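Local coordinates for 3-oxoacyl-(Acyl-carrier protein) synthase (Burkholderia xenovorans, PDB 4EFI), which probably acts as a 3-oxoacyl-[acyl-carrier-protein] synthase, an acyltransferase of the thiolase superfamily that joins acyl units by carbon-carbon bond formation, at residues Q15-A20 with L137-I142; G21-V26 with G74-A79; T105-Q110 with C119-I124; L151-D156 with G177-L182; L309-L314 with N347-I352. All coordinates share one frame; numbering follows the deposited sequence. Where two conformers were deposited one is given.

Contact 1: Q15-A20 with L137-I142; sequences QGARIA and LGMNLI. With FMT (formic acid), chain D.
Met-139 lays its thioether end over one face of the flat peptide that joins Ala-17 to Arg-18. Its methyl CE stands 3.8 Å from Ala-17 O, with SD over the same face and slightly farther from that oxygen. CE also reaches the next link of the strand, coming within 3.9 Å of Ile-19 N, and it brushes CG1 of Ile-19. The bound formic acid, probably from the crystallisation liquor, lies on the opposite face of the Ala-17 peptide, and Gly-16 N donates a 2.8 Å hydrogen bond to its O1. That donor comes from well above the plane of the small molecule, although the bond itself is fairly straight (154°). At the preceding peptide, CG2 of Ile-142 approaches Gly-16 O to 3.5 Å, tilted out of the peptide plane.

Between the two helix side chains sits the methyl of Ala-17, 3.7 Å from Ile-142 CG2 and 3.8 Å from Met-139 CG. Met-139 starts beside its own backbone N (chi1 -67°) and then runs extended, which carries its sulfur and methyl from the helix out over the strand. Strand 17-20 and helix 137-142 approach to 8.3 Å between axes. Arg-18 is tied through the backbone to Glu-183 of strand 176-184, and Met-139 also touches Leu-341 of the second sheet. A helix wedged in this way between two mixed sheets is typical of the central layer of the five-layered alpha-beta-alpha-beta-alpha thiolase fold.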
# COMPACT_ATOMS: atom_id res chain seq x y z
N GLN A 15 9.21 -18.26 -7.66
CA GLN A 15 8.62 -19.50 -7.20
C GLN A 15 9.30 -19.90 -5.89
O GLN A 15 10.38 -19.40 -5.57
CB GLN A 15 8.72 -20.60 -8.24
CG GLN A 15 10.10 -21.00 -8.63
CD GLN A 15 10.08 -22.04 -9.76
OE1 GLN A 15 9.11 -22.79 -9.91
NE2 GLN A 15 11.13 -22.04 -10.57
N GLY A 16 8.65 -20.74 -5.11
CA GLY A 16 9.25 -21.23 -3.89
C GLY A 16 8.96 -20.40 -2.65
O GLY A 16 9.57 -20.63 -1.62
N ALA A 17 8.02 -19.46 -2.74
CA ALA A 17 7.65 -18.62 -1.61
C ALA A 17 6.16 -18.36 -1.62
O ALA A 17 5.56 -18.29 -2.69
CB ALA A 17 8.39 -17.29 -1.68
N ARG A 18 5.57 -18.19 -0.44
CA ARG A 18 4.14 -17.94 -0.32
C ARG A 18 3.87 -16.94 0.77
O ARG A 18 4.65 -16.79 1.73
CB ARG A 18 3.38 -19.24 -0.02
CG ARG A 18 3.77 -19.91 1.29
CD ARG A 18 3.05 -21.25 1.53
NE ARG A 18 1.66 -21.08 1.96
CZ ARG A 18 1.29 -20.83 3.21
NH1 ARG A 18 0.01 -20.68 3.51
NH2 ARG A 18 2.20 -20.72 4.17
N ILE A 19 2.76 -16.23 0.64
CA ILE A 19 2.24 -15.42 1.71
C ILE A 19 1.71 -16.37 2.79
O ILE A 19 0.90 -17.26 2.51
CB ILE A 19 1.13 -14.48 1.23
CG1 ILE A 19 1.70 -13.48 0.23
CG2 ILE A 19 0.50 -13.76 2.41
CD1 ILE A 19 0.66 -12.60 -0.45
N ALA A 20 2.16 -16.16 4.02
CA ALA A 20 1.78 -17.00 5.15
C ALA A 20 0.76 -16.35 6.09
O ALA A 20 0.14 -17.04 6.90
CB ALA A 20 3.03 -17.39 5.94
N LEU A 137 10.19 -8.49 -3.86
CA LEU A 137 11.52 -8.48 -3.29
C LEU A 137 11.64 -9.57 -2.24
O LEU A 137 12.64 -10.30 -2.19
CB LEU A 137 11.85 -7.13 -2.69
CG LEU A 137 13.29 -7.05 -2.18
CD1 LEU A 137 14.31 -7.42 -3.26
CD2 LEU A 137 13.53 -5.64 -1.69
N GLY A 138 10.65 -9.67 -1.39
CA GLY A 138 10.67 -10.69 -0.36
C GLY A 138 10.68 -12.11 -0.89
O GLY A 138 11.41 -12.98 -0.41
N MET A 139 9.87 -12.35 -1.92
CA MET A 139 9.82 -13.68 -2.52
C MET A 139 11.12 -14.00 -3.25
O MET A 139 11.57 -15.13 -3.25
CB MET A 139 8.60 -13.85 -3.43
CG MET A 139 7.31 -13.82 -2.66
SD MET A 139 5.90 -14.42 -3.63
CE MET A 139 4.71 -14.65 -2.31
N ASN A 140 11.74 -12.98 -3.86
CA ASN A 140 13.05 -13.16 -4.48
C ASN A 140 14.10 -13.55 -3.42
O ASN A 140 14.90 -14.47 -3.67
CB ASN A 140 13.45 -11.88 -5.22
CG ASN A 140 14.81 -12.00 -5.87
OD1 ASN A 140 14.93 -12.29 -7.05
ND2 ASN A 140 15.83 -11.72 -5.13
N LEU A 141 14.06 -12.92 -2.25
CA LEU A 141 15.01 -13.27 -1.18
C LEU A 141 14.86 -14.76 -0.80
O LEU A 141 15.84 -15.47 -0.59
CB LEU A 141 14.78 -12.41 0.06
CG LEU A 141 15.11 -10.91 0.04
CD1 LEU A 141 14.79 -10.26 1.38
CD2 LEU A 141 16.56 -10.71 -0.31
N ILE A 142 13.63 -15.24 -0.72
CA ILE A 142 13.37 -16.61 -0.33
C ILE A 142 13.78 -17.55 -1.46
O ILE A 142 14.47 -18.54 -1.22
CB ILE A 142 11.90 -16.77 0.06
CG1 ILE A 142 11.68 -16.07 1.39
CG2 ILE A 142 11.51 -18.26 0.15
CD1 ILE A 142 10.21 -15.87 1.74
C FMT D . 5.90 -22.47 -4.24
O1 FMT D . 6.27 -22.26 -5.39
O2 FMT D . 4.76 -21.93 -3.83

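Contact 2: G21-V26 with G74-A79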
# COMPACT_ATOMS: atom_id res chain seq x y z
N GLY A 21 0.59 -15.03 6.02
CA GLY A 21 -0.32 -14.32 6.91
C GLY A 21 -0.22 -12.83 6.67
O GLY A 21 0.83 -12.37 6.17
N VAL A 22 -1.26 -12.09 7.01
CA VAL A 22 -1.26 -10.63 6.86
C VAL A 22 -2.08 -10.03 8.02
O VAL A 22 -3.19 -10.47 8.29
CB VAL A 22 -1.94 -10.16 5.55
CG1 VAL A 22 -1.79 -8.64 5.38
CG2 VAL A 22 -1.41 -10.89 4.34
N VAL A 23 -1.50 -9.07 8.74
CA VAL A 23 -2.26 -8.32 9.73
C VAL A 23 -2.12 -6.82 9.46
O VAL A 23 -1.01 -6.32 9.17
CB VAL A 23 -1.78 -8.62 11.17
CG1 VAL A 23 -2.49 -7.75 12.19
CG2 VAL A 23 -1.99 -10.09 11.50
N SER A 24 -3.22 -6.10 9.62
CA SER A 24 -3.23 -4.64 9.52
C SER A 24 -3.53 -4.06 10.88
O SER A 24 -4.35 -4.63 11.62
CB SER A 24 -4.30 -4.16 8.55
OG SER A 24 -4.10 -4.68 7.25
N CYS A 25 -2.94 -2.91 11.19
CA CYS A 25 -3.23 -2.16 12.40
C CYS A 25 -3.54 -0.72 12.01
O CYS A 25 -2.75 -0.04 11.33
CB CYS A 25 -2.04 -2.18 13.37
SG CYS A 25 -2.34 -1.25 14.89
N VAL A 26 -4.70 -0.23 12.43
CA VAL A 26 -5.12 1.14 12.18
C VAL A 26 -5.23 1.92 13.49
O VAL A 26 -5.50 1.34 14.54
CB VAL A 26 -6.47 1.21 11.43
CG1 VAL A 26 -6.32 0.62 10.06
CG2 VAL A 26 -7.62 0.51 12.21
N GLY A 74 2.75 -6.60 13.47
CA GLY A 74 3.76 -7.65 13.48
C GLY A 74 3.65 -8.54 14.70
O GLY A 74 3.78 -9.77 14.60
N GLU A 75 3.45 -7.95 15.87
CA GLU A 75 3.26 -8.74 17.09
C GLU A 75 2.08 -9.66 16.97
O GLU A 75 2.16 -10.84 17.35
CB GLU A 75 3.09 -7.80 18.29
CG GLU A 75 4.40 -7.08 18.62
CD GLU A 75 4.29 -5.95 19.62
OE1 GLU A 75 3.24 -5.28 19.69
OE2 GLU A 75 5.30 -5.72 20.32
N LYS A 76 0.97 -9.16 16.45
CA LYS A 76 -0.22 -9.97 16.29
C LYS A 76 0.00 -11.08 15.26
O LYS A 76 -0.42 -12.22 15.46
CB LYS A 76 -1.40 -9.07 15.90
CG LYS A 76 -2.71 -9.76 15.67
CD LYS A 76 -3.31 -10.27 16.95
CE LYS A 76 -4.72 -10.81 16.70
NZ LYS A 76 -5.41 -11.08 18.00
N LEU A 77 0.67 -10.74 14.16
CA LEU A 77 0.96 -11.71 13.12
C LEU A 77 1.85 -12.85 13.61
O LEU A 77 1.56 -14.03 13.40
CB LEU A 77 1.64 -10.99 11.96
CG LEU A 77 2.16 -11.84 10.79
CD1 LEU A 77 1.04 -12.48 10.00
CD2 LEU A 77 3.03 -10.98 9.86
N LEU A 78 2.95 -12.49 14.27
CA LEU A 78 3.87 -13.50 14.78
C LEU A 78 3.20 -14.39 15.82
O LEU A 78 3.43 -15.61 15.85
CB LEU A 78 5.13 -12.86 15.37
CG LEU A 78 6.05 -12.17 14.36
CD1 LEU A 78 7.08 -11.33 15.06
CD2 LEU A 78 6.70 -13.16 13.41
N ALA A 79 2.40 -13.80 16.70
CA ALA A 79 1.69 -14.59 17.70
C ALA A 79 0.73 -15.54 17.04
O ALA A 79 0.61 -16.69 17.45
CB ALA A 79 0.96 -13.68 18.66
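Leu-77 reaches from helix 74-79 onto strand 21-26, and its chain can be followed atom by atom. CB passes CG2 of Val-23 at 3.8 Å, the two side chains sliding by one another in opposite directions. With CG anti to the backbone N (chi1 174°), the branch point is carried from the helix to the strand. At the tip CD1 stands almost straight above the carbonyl carbon of Gly-21, with Leu-77 CD1 to Gly-21 C at 3.6 Å, and it lies nearly as close to Val-22 N. Gly-21 has no side chain, and the leucine methyl can therefore rest directly on the flat backbone. The other methyl, CD2, turns to Met-179 on the next strand.

Val-23 answers with both branches: CG2 also touches Leu-77 CA at 3.7 Å, while CG1 meets Lys-76 CG at 4.0 Å, the two side chains crossing at about a right angle. Lys-76 gives only the base of its chain, for a bend at chi2 (71°) turns CD off the valine, and the rest of the chain departs from the strand.

Helix 66-81 thus lies on one face of strand 17-26, which runs between strands 176-184 and 349-353, while Val-22 and Ser-24 face helix 305-313 on the other side.

Contact 3: T105-Q110 with C119-I124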
# COMPACT_ATOMS: atom_id res chain seq x y z
N THR A 105 13.99 2.87 10.15
CA THR A 105 12.98 2.33 11.05
C THR A 105 13.00 0.80 11.07
O THR A 105 12.58 0.17 12.06
CB THR A 105 11.60 2.93 10.69
OG1 THR A 105 11.63 4.35 10.90
CG2 THR A 105 10.48 2.37 11.55
N ALA A 106 13.51 0.18 10.01
CA ALA A 106 13.65 -1.27 10.03
C ALA A 106 14.52 -1.72 11.20
O ALA A 106 14.29 -2.79 11.75
CB ALA A 106 14.21 -1.77 8.71
N PHE A 107 15.50 -0.92 11.59
CA PHE A 107 16.35 -1.29 12.74
C PHE A 107 15.58 -1.20 14.04
O PHE A 107 15.75 -2.04 14.94
CB PHE A 107 17.60 -0.41 12.80
CG PHE A 107 18.54 -0.66 11.67
CD1 PHE A 107 19.33 -1.80 11.67
CD2 PHE A 107 18.60 0.20 10.60
CE1 PHE A 107 20.15 -2.08 10.62
CE2 PHE A 107 19.43 -0.08 9.54
CZ PHE A 107 20.21 -1.24 9.56
N VAL A 108 14.70 -0.21 14.15
CA VAL A 108 13.85 -0.08 15.32
C VAL A 108 12.92 -1.30 15.41
O VAL A 108 12.71 -1.87 16.49
CB VAL A 108 12.99 1.18 15.23
CG1 VAL A 108 12.03 1.26 16.41
CG2 VAL A 108 13.88 2.40 15.15
N LEU A 109 12.31 -1.67 14.28
CA LEU A 109 11.44 -2.85 14.26
C LEU A 109 12.20 -4.12 14.59
O LEU A 109 11.69 -4.99 15.32
CB LEU A 109 10.74 -2.97 12.92
CG LEU A 109 9.61 -1.98 12.67
CD1 LEU A 109 9.32 -1.84 11.20
CD2 LEU A 109 8.33 -2.43 13.40
N GLN A 110 13.41 -4.26 14.06
CA GLN A 110 14.23 -5.42 14.36
C GLN A 110 14.43 -5.54 15.87
O GLN A 110 14.25 -6.63 16.47
CB GLN A 110 15.57 -5.30 13.61
CG GLN A 110 16.59 -6.39 13.92
CD GLN A 110 17.53 -6.01 15.04
OE1 GLN A 110 18.08 -4.92 15.04
NE2 GLN A 110 17.73 -6.92 16.00
N CYS A 119 19.05 -10.92 10.92
CA CYS A 119 17.89 -10.42 10.18
C CYS A 119 18.25 -9.18 9.37
O CYS A 119 18.62 -8.16 9.92
CB CYS A 119 16.76 -10.10 11.16
SG CYS A 119 15.22 -9.57 10.36
N LEU A 120 18.14 -9.27 8.04
CA LEU A 120 18.36 -8.11 7.20
C LEU A 120 17.34 -7.04 7.55
O LEU A 120 16.19 -7.34 7.87
CB LEU A 120 18.19 -8.51 5.73
CG LEU A 120 19.09 -9.61 5.24
CD1 LEU A 120 18.86 -9.85 3.74
CD2 LEU A 120 20.56 -9.29 5.50
N ALA A 121 17.74 -5.78 7.48
CA ALA A 121 16.88 -4.67 7.86
C ALA A 121 16.97 -3.57 6.79
O ALA A 121 17.98 -2.88 6.69
CB ALA A 121 17.29 -4.15 9.23
N LEU A 122 15.92 -3.42 6.00
CA LEU A 122 15.96 -2.49 4.87
C LEU A 122 14.75 -1.58 4.87
O LEU A 122 13.62 -2.08 4.79
CB LEU A 122 15.97 -3.30 3.56
CG LEU A 122 17.21 -4.17 3.36
CD1 LEU A 122 17.04 -5.06 2.13
CD2 LEU A 122 18.47 -3.30 3.20
N ASP A 123 14.95 -0.27 4.94
CA ASP A 123 13.88 0.71 4.70
C ASP A 123 13.91 1.05 3.21
O ASP A 123 14.95 1.51 2.70
CB ASP A 123 14.13 2.05 5.45
CG ASP A 123 13.61 2.11 6.89
OD1 ASP A 123 13.42 1.06 7.50
OD2 ASP A 123 13.47 3.26 7.43
N ILE A 124 12.77 0.94 2.54
CA ILE A 124 12.62 1.30 1.13
C ILE A 124 11.51 2.35 0.98
O ILE A 124 10.41 2.18 1.51
CB ILE A 124 12.26 0.08 0.31
CG1 ILE A 124 13.35 -0.96 0.46
CG2 ILE A 124 12.03 0.47 -1.15
CD1 ILE A 124 13.10 -2.24 -0.37
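Asp-123, reaching from strand 120-124, grips two successive backbone N-H groups at the N-terminal end of helix 105-110. These are the hydrogen bonds of the contact: Thr-105 N to Asp-123 OD2 at 2.8 Å, and Ala-106 N to Asp-123 OD1 at 2.7 Å. Both donors arrive on the syn side of the carboxylate, 27° and 17° out of its plane, and with one bond to each oxygen the group is fixed in rotation. The second bond also draws Asp-123 OD1 to within 3.2 Å of Ala-106 CB. The hydroxyl of Thr-105 is held elsewhere, by Asn-99 N.

The apolar packing centres on Ala-121, whose CB lies 3.9 Å from Ala-106 CB.

A CH-pi contact completes the set. Ala-121 CB sits over one face of the Phe-107 ring, 4.1 Å from the centroid and displaced toward the rim, with CE1 of Phe-107 its nearest ring atom.

Helix and strand belong to one beta-alpha-beta unit that starts with strand 90-94. A carboxylate facing the amino end of a helix would be stabilised by the partial positive charge there, so Asp-123 is probably held as an anion that pins the helix start to the strand.

Contact 4: L151-D156 with G177-L182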
# COMPACT_ATOMS: atom_id res chain seq x y z
N LEU A 151 9.51 -10.75 6.82
CA LEU A 151 8.43 -9.85 7.22
C LEU A 151 8.47 -8.58 6.37
O LEU A 151 9.51 -7.95 6.22
CB LEU A 151 8.57 -9.46 8.70
CG LEU A 151 8.40 -10.63 9.68
CD1 LEU A 151 8.53 -10.11 11.10
CD2 LEU A 151 7.06 -11.31 9.50
N LEU A 152 7.30 -8.23 5.82
CA LEU A 152 7.13 -7.01 5.08
C LEU A 152 6.28 -6.07 5.90
O LEU A 152 5.08 -6.31 6.09
CB LEU A 152 6.45 -7.25 3.72
CG LEU A 152 7.04 -8.33 2.83
CD1 LEU A 152 6.14 -8.51 1.63
CD2 LEU A 152 8.46 -8.00 2.43
N ALA A 153 6.90 -5.01 6.38
CA ALA A 153 6.24 -3.99 7.18
C ALA A 153 5.92 -2.84 6.24
O ALA A 153 6.82 -2.12 5.80
CB ALA A 153 7.18 -3.53 8.30
N VAL A 154 4.66 -2.69 5.85
CA VAL A 154 4.26 -1.76 4.81
C VAL A 154 3.20 -0.84 5.43
O VAL A 154 2.12 -1.30 5.84
CB VAL A 154 3.73 -2.48 3.57
CG1 VAL A 154 3.33 -1.44 2.49
CG2 VAL A 154 4.78 -3.46 3.06
N GLY A 155 3.52 0.44 5.57
CA GLY A 155 2.62 1.32 6.31
C GLY A 155 2.95 2.78 6.10
O GLY A 155 4.03 3.13 5.62
N ASP A 156 2.02 3.63 6.48
CA ASP A 156 2.21 5.07 6.32
C ASP A 156 1.28 5.81 7.25
O ASP A 156 0.20 5.30 7.62
CB ASP A 156 1.89 5.51 4.88
CG ASP A 156 3.11 5.92 4.08
OD1 ASP A 156 4.15 6.32 4.63
OD2 ASP A 156 3.00 5.83 2.84
N GLY A 177 -0.96 0.66 9.11
CA GLY A 177 0.29 -0.07 9.03
C GLY A 177 -0.00 -1.55 8.93
O GLY A 177 -1.00 -2.02 9.47
N THR A 178 0.85 -2.30 8.24
CA THR A 178 0.58 -3.73 8.02
C THR A 178 1.86 -4.52 8.11
O THR A 178 2.97 -4.01 7.92
CB THR A 178 -0.07 -3.97 6.64
OG1 THR A 178 0.90 -3.80 5.59
CG2 THR A 178 -1.25 -3.05 6.41
N MET A 179 1.70 -5.80 8.43
CA MET A 179 2.79 -6.76 8.38
C MET A 179 2.33 -7.99 7.62
O MET A 179 1.29 -8.55 7.94
CB MET A 179 3.28 -7.13 9.80
CG MET A 179 4.63 -7.84 9.78
SD MET A 179 6.01 -6.70 9.46
CE MET A 179 6.29 -6.07 11.10
N THR A 180 3.13 -8.39 6.63
CA THR A 180 2.90 -9.58 5.82
C THR A 180 4.04 -10.55 6.04
O THR A 180 5.22 -10.15 6.03
CB THR A 180 2.84 -9.22 4.31
OG1 THR A 180 1.74 -8.34 4.08
CG2 THR A 180 2.67 -10.46 3.43
N ALA A 181 3.71 -11.82 6.27
CA ALA A 181 4.70 -12.88 6.46
C ALA A 181 4.84 -13.64 5.16
O ALA A 181 3.84 -14.02 4.56
CB ALA A 181 4.24 -13.85 7.54
N LEU A 182 6.08 -13.88 4.75
CA LEU A 182 6.40 -14.72 3.61
C LEU A 182 7.23 -15.89 4.09
O LEU A 182 8.08 -15.74 4.95
CB LEU A 182 7.21 -13.97 2.56
CG LEU A 182 6.66 -12.67 2.04
CD1 LEU A 182 7.65 -12.10 1.03
CD2 LEU A 182 5.28 -12.85 1.39
O HOH W 1 2.58 -5.83 4.76
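Leu-152 and Thr-180 form one of the two hydrogen-bonded pairs of an antiparallel strand contact in the buried middle of the six-stranded mixed sheet. Leu-152 N points at Thr-180 O over 2.8 Å, almost straight (172°) and in the plane of the carbonyl, and Thr-180 N returns the bond to Leu-152 O. The second such pair, Val-154 with Thr-178, is less regular: Val-154 N bonds Thr-178 O at 3.0 Å, but the reverse backbone bond is weak. Val-154 O also accepts from Thr-178 OG1 at 2.8 Å, so two donors of one residue share it. That hydroxyl, set between the backbone N and the carbonyl carbon (chi1 73°), meets a lone pair of the oxygen.

Water 1 lies on the threonine face, donating to Leu-152 O and Thr-178 OG1 and bonded to Thr-180 OG1, which Tyr-131 OH also holds. Strands 149-156 and 176-184 form the centre of one sheet of the thiolase fold, with helix 130-143 against this face and helix 66-81 against the other. Toward helix 66-81, a bend of Met-179 at chi2 (75°) puts SD 3.6 Å from Ala-153 CB and 3.8 Å from Leu-151 CB. Toward helix 130-143, the CD1 methyls of Leu-152 and Leu-182 meet at 3.9 Å, their side chains about perpendicular. Where Gly-155 faces Gly-177, the two CA atoms come within 3.8 Å.

Contact 5: L309-L314 with N347-I352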
# COMPACT_ATOMS: atom_id res chain seq x y z
N LEU A 309 -6.77 -3.83 2.39
CA LEU A 309 -7.89 -4.34 1.62
C LEU A 309 -7.99 -5.87 1.80
O LEU A 309 -9.09 -6.42 1.98
CB LEU A 309 -7.71 -3.96 0.15
CG LEU A 309 -8.89 -4.05 -0.79
CD1 LEU A 309 -9.96 -3.07 -0.39
CD2 LEU A 309 -8.37 -3.75 -2.18
N ILE A 310 -6.85 -6.56 1.77
CA ILE A 310 -6.85 -8.01 1.99
C ILE A 310 -7.44 -8.32 3.35
O ILE A 310 -8.30 -9.19 3.47
CB ILE A 310 -5.43 -8.59 1.88
CG1 ILE A 310 -4.91 -8.44 0.46
CG2 ILE A 310 -5.39 -10.06 2.33
CD1 ILE A 310 -3.46 -8.76 0.27
N THR A 311 -6.98 -7.65 4.40
CA THR A 311 -7.42 -8.04 5.74
C THR A 311 -8.87 -7.67 6.02
O THR A 311 -9.58 -8.44 6.67
CB THR A 311 -6.49 -7.54 6.88
OG1 THR A 311 -6.52 -6.11 6.98
CG2 THR A 311 -5.07 -8.00 6.65
N THR A 312 -9.34 -6.52 5.55
CA THR A 312 -10.70 -6.11 5.84
C THR A 312 -11.73 -6.76 4.92
O THR A 312 -12.88 -6.92 5.33
CB THR A 312 -10.90 -4.57 5.82
OG1 THR A 312 -10.80 -4.08 4.49
CG2 THR A 312 -9.91 -3.86 6.70
N GLU A 313 -11.34 -7.13 3.69
CA GLU A 313 -12.33 -7.62 2.72
C GLU A 313 -12.23 -9.12 2.44
O GLU A 313 -13.25 -9.72 2.06
CB GLU A 313 -12.23 -6.85 1.39
CG GLU A 313 -12.35 -5.34 1.51
CD GLU A 313 -13.52 -4.89 2.35
OE1 GLU A 313 -14.67 -5.13 1.93
OE2 GLU A 313 -13.31 -4.26 3.41
N LEU A 314 -11.06 -9.72 2.61
CA LEU A 314 -10.86 -11.10 2.18
C LEU A 314 -10.58 -12.08 3.31
O LEU A 314 -10.38 -13.27 3.04
CB LEU A 314 -9.75 -11.20 1.13
CG LEU A 314 -9.97 -10.45 -0.19
CD1 LEU A 314 -8.82 -10.69 -1.16
CD2 LEU A 314 -11.28 -10.86 -0.84
N ASN A 347 -5.19 -18.77 7.92
CA ASN A 347 -5.89 -18.51 9.18
C ASN A 347 -5.57 -17.15 9.81
O ASN A 347 -6.40 -16.59 10.52
CB ASN A 347 -5.57 -19.59 10.20
CG ASN A 347 -6.13 -20.95 9.83
OD1 ASN A 347 -7.22 -21.05 9.27
ND2 ASN A 347 -5.38 -22.01 10.15
N ILE A 348 -4.37 -16.62 9.55
CA ILE A 348 -3.92 -15.40 10.19
C ILE A 348 -4.05 -14.26 9.21
O ILE A 348 -3.12 -13.93 8.46
CB ILE A 348 -2.49 -15.51 10.78
CG1 ILE A 348 -2.40 -16.75 11.67
CG2 ILE A 348 -2.13 -14.28 11.59
CD1 ILE A 348 -3.44 -16.79 12.80
N VAL A 349 -5.25 -13.70 9.16
CA VAL A 349 -5.59 -12.53 8.37
C VAL A 349 -6.47 -11.70 9.29
O VAL A 349 -7.55 -12.14 9.67
CB VAL A 349 -6.40 -12.91 7.12
CG1 VAL A 349 -6.80 -11.66 6.34
CG2 VAL A 349 -5.62 -13.89 6.25
N ASP A 350 -6.02 -10.52 9.71
CA ASP A 350 -6.73 -9.78 10.75
C ASP A 350 -6.49 -8.29 10.65
O ASP A 350 -5.50 -7.88 10.07
CB ASP A 350 -6.31 -10.28 12.13
CG ASP A 350 -7.49 -10.43 13.09
OD1 ASP A 350 -8.53 -9.73 12.93
OD2 ASP A 350 -7.36 -11.27 14.01
N THR A 351 -7.40 -7.52 11.22
CA THR A 351 -7.31 -6.07 11.30
C THR A 351 -7.52 -5.70 12.76
O THR A 351 -8.54 -6.08 13.36
CB THR A 351 -8.36 -5.36 10.44
OG1 THR A 351 -8.34 -5.89 9.11
CG2 THR A 351 -8.09 -3.89 10.39
N ILE A 352 -6.55 -5.01 13.37
CA ILE A 352 -6.61 -4.60 14.76
C ILE A 352 -6.46 -3.09 14.82
O ILE A 352 -6.13 -2.45 13.83
CB ILE A 352 -5.49 -5.27 15.60
CG1 ILE A 352 -4.10 -4.90 15.08
CG2 ILE A 352 -5.66 -6.79 15.57
CD1 ILE A 352 -2.95 -5.35 15.98
O HOH W 2 -10.26 -7.86 9.28
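Thr-311 and Thr-351 cross obliquely, hydroxyl toward hydroxyl: their OG1 atoms share a 2.8 Å hydrogen bond in which either could be the donor. Thr-311 OG1 lies between its own backbone N and carbonyl carbon (chi1 67°), and it also bonds Leu-308 O and Ser-24 OG on the neighbouring strand. Thr-351 OG1 lies beside its backbone N (chi1 -50°), where it meets water 2 as well. That water donates to Thr-311 O at 2.8 Å, so Thr-351 is tied to both the side chain and the backbone of one helical residue.

Helix 309-313 runs nearly perpendicular to strand 349-352 (93°). This C-terminal strand adds to the edge of the six-stranded sheet beside strand 17-26. Helix 305-313 lies between the two sheets, with Ile-310 and Leu-314 touching Leu-268 of the other one, consistent with the central helical layer of the thiolase fold.

The remaining branches spread along the strand on either side of the hydroxyl pair. CG2 of Thr-311 is 3.4 Å from Asp-350 O, and Val-349 CG1 packs against the helix backbone, 3.7 Å from Thr-311 CA, its side chain slanting across that of the threonine. On the other flank the methyl CG2 of Thr-312 touches Thr-351 OG1 at 3.5 Å, while Thr-312 OG1, also bonded by Asn-294 ND2, donates to the anti lone pair of Glu-313 OE2.

In the fold
All five contacts reach the same six-stranded sheet. Contacts 2 and 4 are buried, whereas contacts 1, 3 and 5 are only partly so. Contact 4, at the centre, is the only one made strand to strand, and backbone bonds dominate it. Contacts 1 and 2 share strand 17-26, which two different helices grip through apolar side chains. Contact 1 adjoins contact 4 where Leu-182 packs on Ile-142; contact 2 adjoins contacts 4 and 5 through the neighbouring strands. Contacts 3 and 5 sit at the two outermost strands, their centres about 24 Å apart, and there polar side chains carry more of the load: a carboxylate in contact 3, paired hydroxyls and a water in contact 5.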